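Local coordinates for GDSL-like protein (Roseburia intestinalis L1-82, PDB 6HFZ) that removes acetyl groups from acetylated mannans as a two-domain esterase of a gut bacterium, with a GDSL-like hydrolase domain of the SGNH clan, at residues H116-E122 / P229-Y235. Residues are numbered along the deposited sequence; the frame is centred on the assembly and turned at random.
Sequences HFMETYE and PLTKNTY
Glu-122 and Glu-119, one turn apart on the same side of the helix, each send a carboxylate, on a chain extended beyond CG, to amides and threonine hydroxyls of the linker 229-235. The Glu-122 carboxylate spans two successive amides through its syn lone pairs, OE1 taking Leu-230 N at 2.8 Å and OE2 taking Thr-231 N at 2.8 Å. Thr-231 OG1 adds a third bond, meeting OE2 nearly along its C-O axis at 2.7 Å, and the same OG1 accepts from Asn-233 N in an ST turn. An alanine in place of Glu-122 would probably leave both amides and the Thr-231 hydroxyl without their acceptor and let the start of the linker drift from the helix. Glu-119, with CG anti to the backbone N (chi1 -170°), reaches the next bend: its OE2 receives Thr-234 N on the anti lone pair and Thr-234 OG1 (2.6 Å) from above the carboxylate plane. A water ties Glu-119 O to Asn-233 OD1 and Tyr-235 N, while Asn-233 ND2 is hydrogen-bonded to Glu-236 OE2. Thr-120 CG2 makes a CH-pi contact over the centre of the Tyr-235 ring, 3.8 Å from its centroid, while Glu-119 CG lies at the ring's edge. The His-116 ring stands almost perpendicular to that ring (88°) and brings CE1 to 3.3 Å from Tyr-235 OH; Glu-337 OE2 binds both His-116 ND1 and this hydroxyl. Helix 115-129 thus holds the linker that leads from helix 196-215 into strand 237-241 of the beta-rich second domain, with Tyr-162 bonded to Glu-122 OE1, helix 152-161 packed against Met-118, and Tyr-235 touching both Gln-85 of helix 84-96 and Thr-334 of strand 329-336.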
ATOM      1  N   HIS A 116       1.959 -14.890   2.088  1.00 23.77           N
ATOM      2  CA  HIS A 116       2.271 -13.785   3.006  1.00 22.33           C
ATOM      3  C   HIS A 116       1.452 -12.537   2.637  1.00 19.39           C
ATOM      4  O   HIS A 116       0.797 -11.965   3.501  1.00 19.96           O
ATOM      5  CB  HIS A 116       3.776 -13.501   2.983  1.00 22.86           C
ATOM      6  CG  HIS A 116       4.151 -12.267   3.721  1.00 23.14           C
ATOM      7  ND1 HIS A 116       4.165 -12.198   5.108  1.00 24.20           N
ATOM      8  CD2 HIS A 116       4.468 -11.028   3.276  1.00 24.37           C
ATOM      9  CE1 HIS A 116       4.476 -10.966   5.471  1.00 23.68           C
ATOM     10  NE2 HIS A 116       4.682 -10.237   4.370  1.00 25.27           N
ATOM     11  N   PHE A 117       1.524 -12.109   1.368  1.00 19.10           N
ATOM     12  CA  PHE A 117       0.784 -10.950   0.890  1.00 18.71           C
ATOM     13  C   PHE A 117      -0.725 -11.197   0.797  1.00 19.23           C
ATOM     14  O   PHE A 117      -1.516 -10.260   0.967  1.00 18.44           O
ATOM     15  CB  PHE A 117       1.453 -10.399  -0.384  1.00 19.72           C
ATOM     16  CG  PHE A 117       2.749  -9.690  -0.073  1.00 19.14           C
ATOM     17  CD1 PHE A 117       2.761  -8.496   0.641  1.00 21.62           C
ATOM     18  CD2 PHE A 117       3.970 -10.223  -0.483  1.00 21.59           C
ATOM     19  CE1 PHE A 117       3.960  -7.884   0.975  1.00 18.84           C
ATOM     20  CE2 PHE A 117       5.166  -9.584  -0.185  1.00 21.87           C
ATOM     21  CZ  PHE A 117       5.158  -8.415   0.542  1.00 22.25           C
HETATM   22  N   MSE A 118      -1.153 -12.439   0.549  0.50 18.80           N
HETATM   23  CA  MSE A 118      -2.572 -12.751   0.670  0.50 19.59           C
HETATM   24  C   MSE A 118      -3.039 -12.405   2.086  0.50 20.26           C
HETATM   25  O   MSE A 118      -4.115 -11.823   2.270  0.50 20.77           O
HETATM   26  CB  MSE A 118      -3.016 -14.174   0.331  0.50 18.97           C
HETATM   27  CG  MSE A 118      -4.509 -14.170   0.165  0.50 21.01           C
HETATM   28 SE   MSE A 118      -5.133 -15.857  -0.652  0.50 25.79          SE
HETATM   29  CE  MSE A 118      -3.818 -17.056   0.197  0.50 25.99           C
ATOM     30  N   GLU A 119      -2.217 -12.751   3.076  1.00 20.47           N
ATOM     31  CA  GLU A 119      -2.565 -12.532   4.479  1.00 21.33           C
ATOM     32  C   GLU A 119      -2.561 -11.037   4.835  1.00 19.84           C
ATOM     33  O   GLU A 119      -3.501 -10.554   5.467  1.00 20.65           O
ATOM     34  CB  GLU A 119      -1.620 -13.339   5.375  1.00 22.35           C
ATOM     35  CG  GLU A 119      -2.073 -13.363   6.824  1.00 24.47           C
ATOM     36  CD  GLU A 119      -1.241 -14.208   7.785  1.00 26.76           C
ATOM     37  OE1 GLU A 119      -0.266 -14.866   7.347  1.00 30.88           O
ATOM     38  OE2 GLU A 119      -1.534 -14.187   8.978  1.00 29.38           O
ATOM     39  N   THR A 120      -1.532 -10.305   4.398  1.00 19.45           N
ATOM     40  CA  THR A 120      -1.483  -8.864   4.676  1.00 20.66           C
ATOM     41  C   THR A 120      -2.643  -8.146   3.966  1.00 19.25           C
ATOM     42  O   THR A 120      -3.278  -7.253   4.542  1.00 19.15           O
ATOM     43  CB  THR A 120      -0.118  -8.229   4.404  1.00 18.25           C
ATOM     44  OG1 THR A 120       0.137  -8.305   2.992  1.00 17.13           O
ATOM     45  CG2 THR A 120       1.024  -8.909   5.132  1.00 20.95           C
ATOM     46  N   TYR A 121      -2.891  -8.449   2.688  1.00 17.99           N
ATOM     47  CA  TYR A 121      -4.021  -7.845   1.958  1.00 20.11           C
ATOM     48  C   TYR A 121      -5.372  -8.166   2.608  1.00 20.59           C
ATOM     49  O   TYR A 121      -6.245  -7.299   2.666  1.00 19.78           O
ATOM     50  CB  TYR A 121      -3.960  -8.341   0.527  1.00 21.65           C
ATOM     51  CG  TYR A 121      -4.751  -7.632  -0.522  1.00 19.94           C
ATOM     52  CD1 TYR A 121      -4.203  -6.547  -1.179  1.00 18.95           C
ATOM     53  CD2 TYR A 121      -5.935  -8.182  -1.004  1.00 20.29           C
ATOM     54  CE1 TYR A 121      -4.838  -5.978  -2.258  1.00 19.55           C
ATOM     55  CE2 TYR A 121      -6.585  -7.615  -2.079  1.00 18.99           C
ATOM     56  CZ  TYR A 121      -6.030  -6.509  -2.704  1.00 19.94           C
ATOM     57  OH  TYR A 121      -6.602  -5.963  -3.825  1.00 21.26           O
ATOM     58  N   GLU A 122      -5.545  -9.403   3.115  1.00 20.60           N
ATOM     59  CA  GLU A 122      -6.778  -9.738   3.809  1.00 20.61           C
ATOM     60  C   GLU A 122      -6.961  -8.838   5.052  1.00 20.40           C
ATOM     61  O   GLU A 122      -8.071  -8.309   5.264  1.00 19.73           O
ATOM     62  CB  GLU A 122      -6.861 -11.215   4.207  1.00 21.53           C
ATOM     63  CG  GLU A 122      -8.165 -11.493   4.921  1.00 23.41           C
ATOM     64  CD  GLU A 122      -8.553 -12.955   5.035  1.00 24.56           C
ATOM     65  OE1 GLU A 122      -9.781 -13.258   4.878  1.00 25.21           O
ATOM     66  OE2 GLU A 122      -7.664 -13.769   5.204  1.00 26.31           O
ATOM     67  N   PRO A 229     -12.217 -15.025   8.367  1.00 28.25           N
ATOM     68  CA  PRO A 229     -11.112 -14.850   7.415  1.00 26.42           C
ATOM     69  C   PRO A 229     -10.708 -16.137   6.690  1.00 29.09           C
ATOM     70  O   PRO A 229     -10.910 -17.229   7.173  1.00 30.81           O
ATOM     71  CB  PRO A 229      -9.941 -14.307   8.241  1.00 29.05           C
ATOM     72  CG  PRO A 229     -10.350 -14.498   9.707  1.00 31.15           C
ATOM     73  CD  PRO A 229     -11.848 -14.690   9.746  1.00 28.48           C
ATOM     74  N   LEU A 230     -10.205 -15.971   5.469  1.00 26.13           N
ATOM     75  CA  LEU A 230      -9.714 -17.040   4.653  1.00 26.23           C
ATOM     76  C   LEU A 230      -8.306 -17.471   5.100  1.00 25.58           C
ATOM     77  O   LEU A 230      -8.004 -18.648   5.160  1.00 25.83           O
ATOM     78  CB  LEU A 230      -9.734 -16.519   3.207  1.00 28.32           C
ATOM     79  CG  LEU A 230      -9.402 -17.544   2.138  1.00 30.55           C
ATOM     80  CD1 LEU A 230     -10.430 -18.676   2.188  1.00 30.89           C
ATOM     81  CD2 LEU A 230      -9.384 -16.884   0.769  1.00 30.34           C
ATOM     82  N   THR A 231      -7.434 -16.513   5.445  1.00 22.72           N
ATOM     83  CA  THR A 231      -6.101 -16.777   5.952  1.00 22.75           C
ATOM     84  C   THR A 231      -6.100 -16.745   7.481  1.00 21.89           C
ATOM     85  O   THR A 231      -7.137 -16.513   8.104  1.00 23.44           O
ATOM     86  CB  THR A 231      -5.084 -15.776   5.362  1.00 20.03           C
ATOM     87  OG1 THR A 231      -5.242 -14.534   6.053  1.00 20.74           O
ATOM     88  CG2 THR A 231      -5.327 -15.560   3.880  1.00 21.01           C
ATOM     89  N   LYS A 232      -4.914 -16.948   8.084  1.00 25.89           N
ATOM     90  CA  LYS A 232      -4.712 -16.789   9.553  1.00 26.25           C
ATOM     91  C   LYS A 232      -4.967 -15.339  10.020  1.00 25.21           C
ATOM     92  O   LYS A 232      -5.216 -15.096  11.203  1.00 25.66           O
ATOM     93  CB  LYS A 232      -3.289 -17.178   9.938  1.00 29.52           C
ATOM     94  CG  LYS A 232      -2.964 -18.656   9.787  1.00 33.39           C
ATOM     95  CD  LYS A 232      -1.612 -18.988  10.377  1.00 40.35           C
ATOM     96  CE  LYS A 232      -1.133 -20.374   9.994  1.00 46.02           C
ATOM     97  NZ  LYS A 232      -1.931 -21.440  10.644  1.00 46.85           N
ATOM     98  N   ASN A 233      -4.917 -14.382   9.091  1.00 24.48           N
ATOM     99  CA  ASN A 233      -5.327 -13.017   9.295  1.00 21.88           C
ATOM    100  C   ASN A 233      -4.593 -12.387  10.491  1.00 24.45           C
ATOM    101  O   ASN A 233      -5.188 -11.656  11.261  1.00 24.12           O
ATOM    102  CB  ASN A 233      -6.835 -12.900   9.455  1.00 22.61           C
ATOM    103  CG  ASN A 233      -7.304 -11.474   9.514  1.00 23.82           C
ATOM    104  OD1 ASN A 233      -6.846 -10.633   8.725  1.00 21.88           O
ATOM    105  ND2 ASN A 233      -8.183 -11.189  10.471  1.00 21.58           N
ATOM    106  N   THR A 234      -3.281 -12.621  10.597  1.00 23.47           N
ATOM    107  CA  THR A 234      -2.517 -12.125  11.740  1.00 23.66           C
ATOM    108  C   THR A 234      -1.973 -10.700  11.538  1.00 23.22           C
ATOM    109  O   THR A 234      -1.128 -10.261  12.334  1.00 22.32           O
ATOM    110  CB  THR A 234      -1.430 -13.135  12.130  1.00 24.11           C
ATOM    111  OG1 THR A 234      -0.415 -13.241  11.148  1.00 22.67           O
ATOM    112  CG2 THR A 234      -1.988 -14.518  12.390  1.00 27.10           C
ATOM    113  N   TYR A 235      -2.396  -9.985  10.482  1.00 21.72           N
ATOM    114  CA  TYR A 235      -1.912  -8.605  10.226  1.00 19.86           C
ATOM    115  C   TYR A 235      -3.038  -7.574  10.380  1.00 20.14           C
ATOM    116  O   TYR A 235      -2.757  -6.382  10.312  1.00 22.48           O
ATOM    117  CB  TYR A 235      -1.212  -8.470   8.868  1.00 21.13           C
ATOM    118  CG  TYR A 235       0.129  -9.154   8.810  1.00 21.15           C
ATOM    119  CD1 TYR A 235       0.225 -10.472   8.432  1.00 22.53           C
ATOM    120  CD2 TYR A 235       1.308  -8.506   9.172  1.00 22.35           C
ATOM    121  CE1 TYR A 235       1.444 -11.122   8.383  1.00 21.59           C
ATOM    122  CE2 TYR A 235       2.540  -9.126   9.096  1.00 21.28           C
ATOM    123  CZ  TYR A 235       2.603 -10.444   8.700  1.00 21.79           C
ATOM    124  OH  TYR A 235       3.790 -11.117   8.666  1.00 25.01           O
TER
HETATM  125  O   HOH W   1      -4.121 -10.219   8.240  1.00 22.55           O
HETATM  126  O   HOH W   2      -2.304 -17.533   6.430  1.00 31.83           O